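Local coordinates for protein ribonucleoside triphosphate reductase (Lactobacillus leichmannii, PDB 1L1L) that reduces ribonucleoside triphosphates to deoxyribonucleoside triphosphates with the help of a B12 cofactor, working as an allosterically regulated monomer, at residues 304-309 with 345-350; 296-301 with 331-336. All coordinates share one frame; numbering follows the deposited sequence.

How the contacts relate
Both contacts use helix 298-313 of the ten-stranded alpha-beta barrel, contact 2 at its first turn and contact 1 further along, with centres about 13 Å apart. Their partners, helices 331-335 and 340-347, follow each other in the chain between parallel strands 322-327 and 350-356. Contact 1 is the more buried: Asn306, a water and a serine hydroxyl give it a polar centre beside an aliphatic-aromatic touch. Contact 2 lies farther from the centre of the chain, is built from apolar side-chain contacts, some against backbone carbonyls, and has Asp332 exposed at its margin. The two meet where Arg347 NH1 probably donates to Met336 O at 2.7 Å, while Met336 CE packs against Asn306 OD1.

Contact 1: residues 304-309 with 345-350; sequences ICNLIG and HHRWAS
Asn306, His346 and Leu307 carry this junction between helix 298-313 and the segment 345-350, whose type I beta turn, Arg347 to Ser350, leads into strand 350-356 of the alpha-beta barrel. The CB of Asn306 is directed toward the turn. It meets the edge of the His346 ring, 3.8 Å from CD2, and the amide reaches on to the turn's far end. An amide suits this buried spot because it can both give and accept: ND2 donates a weak, bent bond to Ser350 OG (3.2 Å, 137°) and another weak one to Glu322. Ser350 OG also bonds Asn352.

Leu307 lays CD2 over one face of the His346 ring, 4.0 Å from its centroid, a CH-pi contact. A chi1 of 65° sets His346 CG between the backbone N and the carbonyl carbon, and with chi2 at -82° the CD2 edge faces Asn306. NE2 bonds Asp303 and ND1 pairs with His345 ND1, so both ring nitrogens are held and rotation is restricted. The small Ala349 lets the backbones come close, its CB 3.4 Å from Asn306 O. A water completes the join, 2.7 Å from Asn306 OD1 and within bonding distance of Arg347 O and Ser350 OG, its two hydrogens shared among the three.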
loop_
_atom_site.group_PDB
_atom_site.type_symbol
_atom_site.label_atom_id
_atom_site.label_comp_id
_atom_site.label_asym_id
_atom_site.label_seq_id
_atom_site.Cartn_x
_atom_site.Cartn_y
_atom_site.Cartn_z
ATOM N N ILE A 304 20.045 -5.220 -1.471
ATOM C CA ILE A 304 19.522 -6.547 -1.757
ATOM C C ILE A 304 17.989 -6.467 -1.802
ATOM O O ILE A 304 17.373 -6.974 -2.732
ATOM C CB ILE A 304 19.994 -7.564 -0.698
ATOM C CG1 ILE A 304 21.491 -7.863 -0.909
ATOM C CG2 ILE A 304 19.197 -8.854 -0.796
ATOM C CD1 ILE A 304 22.102 -8.719 0.188
ATOM N N CYS A 305 17.387 -5.810 -0.812
ATOM C CA CYS A 305 15.925 -5.661 -0.786
ATOM C C CYS A 305 15.441 -4.932 -2.030
ATOM O O CYS A 305 14.407 -5.284 -2.611
ATOM C CB CYS A 305 15.480 -4.892 0.452
ATOM S SG CYS A 305 15.652 -5.819 1.956
ATOM N N ASN A 306 16.192 -3.916 -2.447
ATOM C CA ASN A 306 15.842 -3.156 -3.632
ATOM C C ASN A 306 15.932 -4.005 -4.890
ATOM O O ASN A 306 15.085 -3.892 -5.775
ATOM C CB ASN A 306 16.765 -1.943 -3.803
ATOM C CG ASN A 306 16.567 -0.881 -2.724
ATOM O OD1 ASN A 306 17.217 0.173 -2.765
ATOM N ND2 ASN A 306 15.674 -1.148 -1.750
ATOM N N LEU A 307 16.980 -4.828 -4.982
ATOM C CA LEU A 307 17.192 -5.690 -6.144
ATOM C C LEU A 307 16.030 -6.681 -6.258
ATOM O O LEU A 307 15.583 -7.008 -7.357
ATOM C CB LEU A 307 18.509 -6.457 -6.008
ATOM C CG LEU A 307 19.786 -5.620 -6.194
ATOM C CD1 LEU A 307 21.030 -6.441 -5.826
ATOM C CD2 LEU A 307 19.859 -5.142 -7.634
ATOM N N ILE A 308 15.571 -7.147 -5.109
ATOM C CA ILE A 308 14.448 -8.080 -5.050
ATOM C C ILE A 308 13.188 -7.367 -5.557
ATOM O O ILE A 308 12.497 -7.857 -6.466
ATOM C CB ILE A 308 14.244 -8.581 -3.599
ATOM C CG1 ILE A 308 15.448 -9.432 -3.176
ATOM C CG2 ILE A 308 12.935 -9.392 -3.484
ATOM C CD1 ILE A 308 15.411 -9.928 -1.736
ATOM N N GLY A 309 12.909 -6.196 -4.988
ATOM C CA GLY A 309 11.741 -5.437 -5.394
ATOM C C GLY A 309 11.785 -5.163 -6.877
ATOM O O GLY A 309 10.775 -5.237 -7.567
ATOM N N HIS A 345 19.492 2.217 -11.451
ATOM C CA HIS A 345 19.548 0.765 -11.578
ATOM C C HIS A 345 18.648 -0.025 -10.626
ATOM O O HIS A 345 18.129 -1.077 -11.001
ATOM C CB HIS A 345 20.986 0.264 -11.436
ATOM C CG HIS A 345 21.143 -1.202 -11.707
ATOM N ND1 HIS A 345 21.063 -2.156 -10.717
ATOM C CD2 HIS A 345 21.368 -1.877 -12.859
ATOM C CE1 HIS A 345 21.234 -3.355 -11.247
ATOM N NE2 HIS A 345 21.420 -3.215 -12.546
ATOM N N HIS A 346 18.457 0.455 -9.403
ATOM C CA HIS A 346 17.606 -0.289 -8.473
ATOM C C HIS A 346 17.192 0.405 -7.184
ATOM O O HIS A 346 16.171 0.039 -6.591
ATOM C CB HIS A 346 18.268 -1.618 -8.099
ATOM C CG HIS A 346 19.544 -1.466 -7.326
ATOM N ND1 HIS A 346 20.757 -1.210 -7.932
ATOM C CD2 HIS A 346 19.795 -1.534 -5.996
ATOM C CE1 HIS A 346 21.700 -1.131 -7.008
ATOM N NE2 HIS A 346 21.143 -1.323 -5.824
ATOM N N ARG A 347 17.964 1.387 -6.729
ATOM C CA ARG A 347 17.619 2.053 -5.476
ATOM C C ARG A 347 16.318 2.835 -5.525
ATOM O O ARG A 347 15.836 3.334 -4.505
ATOM C CB ARG A 347 18.787 2.929 -5.015
ATOM C CG ARG A 347 19.985 2.078 -4.640
ATOM C CD ARG A 347 21.145 2.900 -4.096
ATOM N NE ARG A 347 22.268 2.038 -3.750
ATOM C CZ ARG A 347 23.492 2.483 -3.466
ATOM N NH1 ARG A 347 23.736 3.783 -3.489
ATOM N NH2 ARG A 347 24.465 1.627 -3.175
ATOM N N TRP A 348 15.748 2.937 -6.713
ATOM C CA TRP A 348 14.474 3.617 -6.864
ATOM C C TRP A 348 13.386 2.736 -6.247
ATOM O O TRP A 348 12.308 3.220 -5.920
ATOM C CB TRP A 348 14.159 3.824 -8.341
ATOM C CG TRP A 348 14.223 2.545 -9.140
ATOM C CD1 TRP A 348 15.304 2.048 -9.816
ATOM C CD2 TRP A 348 13.166 1.586 -9.315
ATOM N NE1 TRP A 348 14.988 0.843 -10.401
ATOM C CE2 TRP A 348 13.682 0.537 -10.110
ATOM C CE3 TRP A 348 11.836 1.514 -8.876
ATOM C CZ2 TRP A 348 12.909 -0.576 -10.477
ATOM C CZ3 TRP A 348 11.070 0.406 -9.242
ATOM C CH2 TRP A 348 11.609 -0.618 -10.033
ATOM N N ALA A 349 13.697 1.449 -6.091
ATOM C CA ALA A 349 12.766 0.435 -5.561
ATOM C C ALA A 349 12.128 0.699 -4.197
ATOM O O ALA A 349 11.029 0.195 -3.903
ATOM C CB ALA A 349 13.457 -0.928 -5.546
ATOM N N SER A 350 12.806 1.467 -3.349
ATOM C CA SER A 350 12.270 1.787 -2.034
ATOM C C SER A 350 12.353 3.275 -1.746
ATOM O O SER A 350 13.092 4.002 -2.406
ATOM C CB SER A 350 13.038 1.039 -0.945
ATOM O OG SER A 350 14.347 1.589 -0.753
HETATM O O HOH W 1 17.162 2.624 -1.667
#

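Contact 2: residues 296-301 with 331-336; sequences LTAVDA and QDFISM
Val299 stands against Asp332, Phe333 and Met336 where the first turn of helix 298-313 meets the short helix 331-335, which lies in the connection between parallel strands 322-327 and 350-356 of the barrel. From CB its two methyls part. CG2 reaches the other helix: it lies 3.5 Å from Asp332 O and also touches Asp332 CB and Met336 CB. CG1, anti to the backbone N (chi1 173°), turns instead to the guanidinium of Arg347. A branched, apolar residue suits this place, since one methyl can serve each neighbour.

Beside it, Ala298 CB rests 4.2 Å from Phe333 CB and meets the phenyl ring obliquely; its small size suits the close approach of the helices. Met336 bends at chi3 (-83°), and its CE comes 4.1 Å from Val299 O. The helix start is secured by a capping box: Thr297 OG1 accepts from Asp300 N, and Thr297 N donates to Asp300 OD2 at 2.9 Å. That carboxylate also forms a salt bridge with Lys291. Around this pairing, helix 169-172 touches Ala298 through Ile172, while Phe333 and Met336 reach Asn352 on strand 350-356, so the short helix is lodged between helix 298-313 and that strand.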
loop_
_atom_site.group_PDB
_atom_site.type_symbol
_atom_site.label_atom_id
_atom_site.label_comp_id
_atom_site.label_asym_id
_atom_site.label_seq_id
_atom_site.Cartn_x
_atom_site.Cartn_y
_atom_site.Cartn_z
ATOM N N LEU A 296 28.206 -6.838 6.167
ATOM C CA LEU A 296 27.184 -6.166 5.371
ATOM C C LEU A 296 26.755 -4.878 6.070
ATOM O O LEU A 296 26.601 -4.854 7.294
ATOM C CB LEU A 296 25.958 -7.077 5.194
ATOM C CG LEU A 296 26.159 -8.374 4.400
ATOM C CD1 LEU A 296 24.897 -9.226 4.463
ATOM C CD2 LEU A 296 26.504 -8.032 2.959
ATOM N N THR A 297 26.578 -3.813 5.290
ATOM C CA THR A 297 26.142 -2.523 5.819
ATOM C C THR A 297 24.641 -2.380 5.543
ATOM O O THR A 297 24.038 -3.246 4.906
ATOM C CB THR A 297 26.872 -1.346 5.137
ATOM O OG1 THR A 297 26.551 -1.323 3.738
ATOM C CG2 THR A 297 28.396 -1.480 5.312
ATOM N N ALA A 298 24.047 -1.291 6.022
ATOM C CA ALA A 298 22.625 -1.052 5.808
ATOM C C ALA A 298 22.414 -0.822 4.326
ATOM O O ALA A 298 21.368 -1.171 3.778
ATOM C CB ALA A 298 22.164 0.169 6.600
ATOM N N VAL A 299 23.415 -0.236 3.674
ATOM C CA VAL A 299 23.320 0.026 2.252
ATOM C C VAL A 299 23.283 -1.303 1.496
ATOM O O VAL A 299 22.520 -1.453 0.541
ATOM C CB VAL A 299 24.504 0.884 1.745
ATOM C CG1 VAL A 299 24.463 0.979 0.232
ATOM C CG2 VAL A 299 24.427 2.293 2.340
ATOM N N ASP A 300 24.103 -2.259 1.927
ATOM C CA ASP A 300 24.125 -3.570 1.283
ATOM C C ASP A 300 22.793 -4.275 1.525
ATOM O O ASP A 300 22.218 -4.845 0.607
ATOM C CB ASP A 300 25.250 -4.440 1.846
ATOM C CG ASP A 300 26.623 -3.856 1.579
ATOM O OD1 ASP A 300 26.850 -3.375 0.447
ATOM O OD2 ASP A 300 27.461 -3.887 2.505
ATOM N N ALA A 301 22.321 -4.240 2.766
ATOM C CA ALA A 301 21.051 -4.882 3.110
ATOM C C ALA A 301 19.895 -4.264 2.309
ATOM O O ALA A 301 19.039 -4.989 1.780
ATOM C CB ALA A 301 20.788 -4.754 4.596
ATOM N N GLN A 331 24.952 7.862 7.791
ATOM C CA GLN A 331 25.058 8.705 6.615
ATOM C C GLN A 331 25.139 7.969 5.285
ATOM O O GLN A 331 24.705 8.502 4.265
ATOM C CB GLN A 331 26.251 9.658 6.739
ATOM C CG GLN A 331 26.084 10.702 7.836
ATOM C CD GLN A 331 24.706 11.349 7.821
ATOM O OE1 GLN A 331 24.270 11.885 6.798
ATOM N NE2 GLN A 331 24.011 11.299 8.962
ATOM N N ASP A 332 25.698 6.764 5.281
ATOM C CA ASP A 332 25.807 6.010 4.035
ATOM C C ASP A 332 24.398 5.635 3.543
ATOM O O ASP A 332 24.069 5.761 2.360
ATOM C CB ASP A 332 26.639 4.741 4.246
ATOM C CG ASP A 332 28.119 5.041 4.495
ATOM O OD1 ASP A 332 28.672 5.930 3.802
ATOM O OD2 ASP A 332 28.722 4.374 5.366
ATOM N N PHE A 333 23.578 5.173 4.469
ATOM C CA PHE A 333 22.217 4.793 4.126
ATOM C C PHE A 333 21.450 6.036 3.678
ATOM O O PHE A 333 20.878 6.065 2.597
ATOM C CB PHE A 333 21.541 4.154 5.333
ATOM C CG PHE A 333 20.061 3.940 5.148
ATOM C CD1 PHE A 333 19.591 2.986 4.255
ATOM C CD2 PHE A 333 19.146 4.724 5.842
ATOM C CE1 PHE A 333 18.210 2.813 4.050
ATOM C CE2 PHE A 333 17.753 4.559 5.644
ATOM C CZ PHE A 333 17.300 3.607 4.750
ATOM N N ILE A 334 21.470 7.087 4.492
ATOM C CA ILE A 334 20.754 8.301 4.140
ATOM C C ILE A 334 21.103 8.836 2.751
ATOM O O ILE A 334 20.239 9.390 2.069
ATOM C CB ILE A 334 20.977 9.399 5.216
ATOM C CG1 ILE A 334 20.472 8.881 6.568
ATOM C CG2 ILE A 334 20.254 10.685 4.830
ATOM C CD1 ILE A 334 20.729 9.799 7.739
ATOM N N SER A 335 22.354 8.656 2.312
ATOM C CA SER A 335 22.769 9.156 1.003
ATOM C C SER A 335 22.722 8.138 -0.128
ATOM O O SER A 335 22.994 8.490 -1.272
ATOM C CB SER A 335 24.205 9.720 1.073
ATOM O OG SER A 335 24.278 10.792 1.998
ATOM N N MET A 336 22.355 6.894 0.165
ATOM C CA MET A 336 22.368 5.885 -0.889
ATOM C C MET A 336 21.565 6.176 -2.151
ATOM O O MET A 336 22.027 5.869 -3.254
ATOM C CB MET A 336 22.002 4.516 -0.317
ATOM C CG MET A 336 20.521 4.272 -0.033
ATOM S SD MET A 336 20.354 2.606 0.618
ATOM C CE MET A 336 20.311 1.637 -0.906
#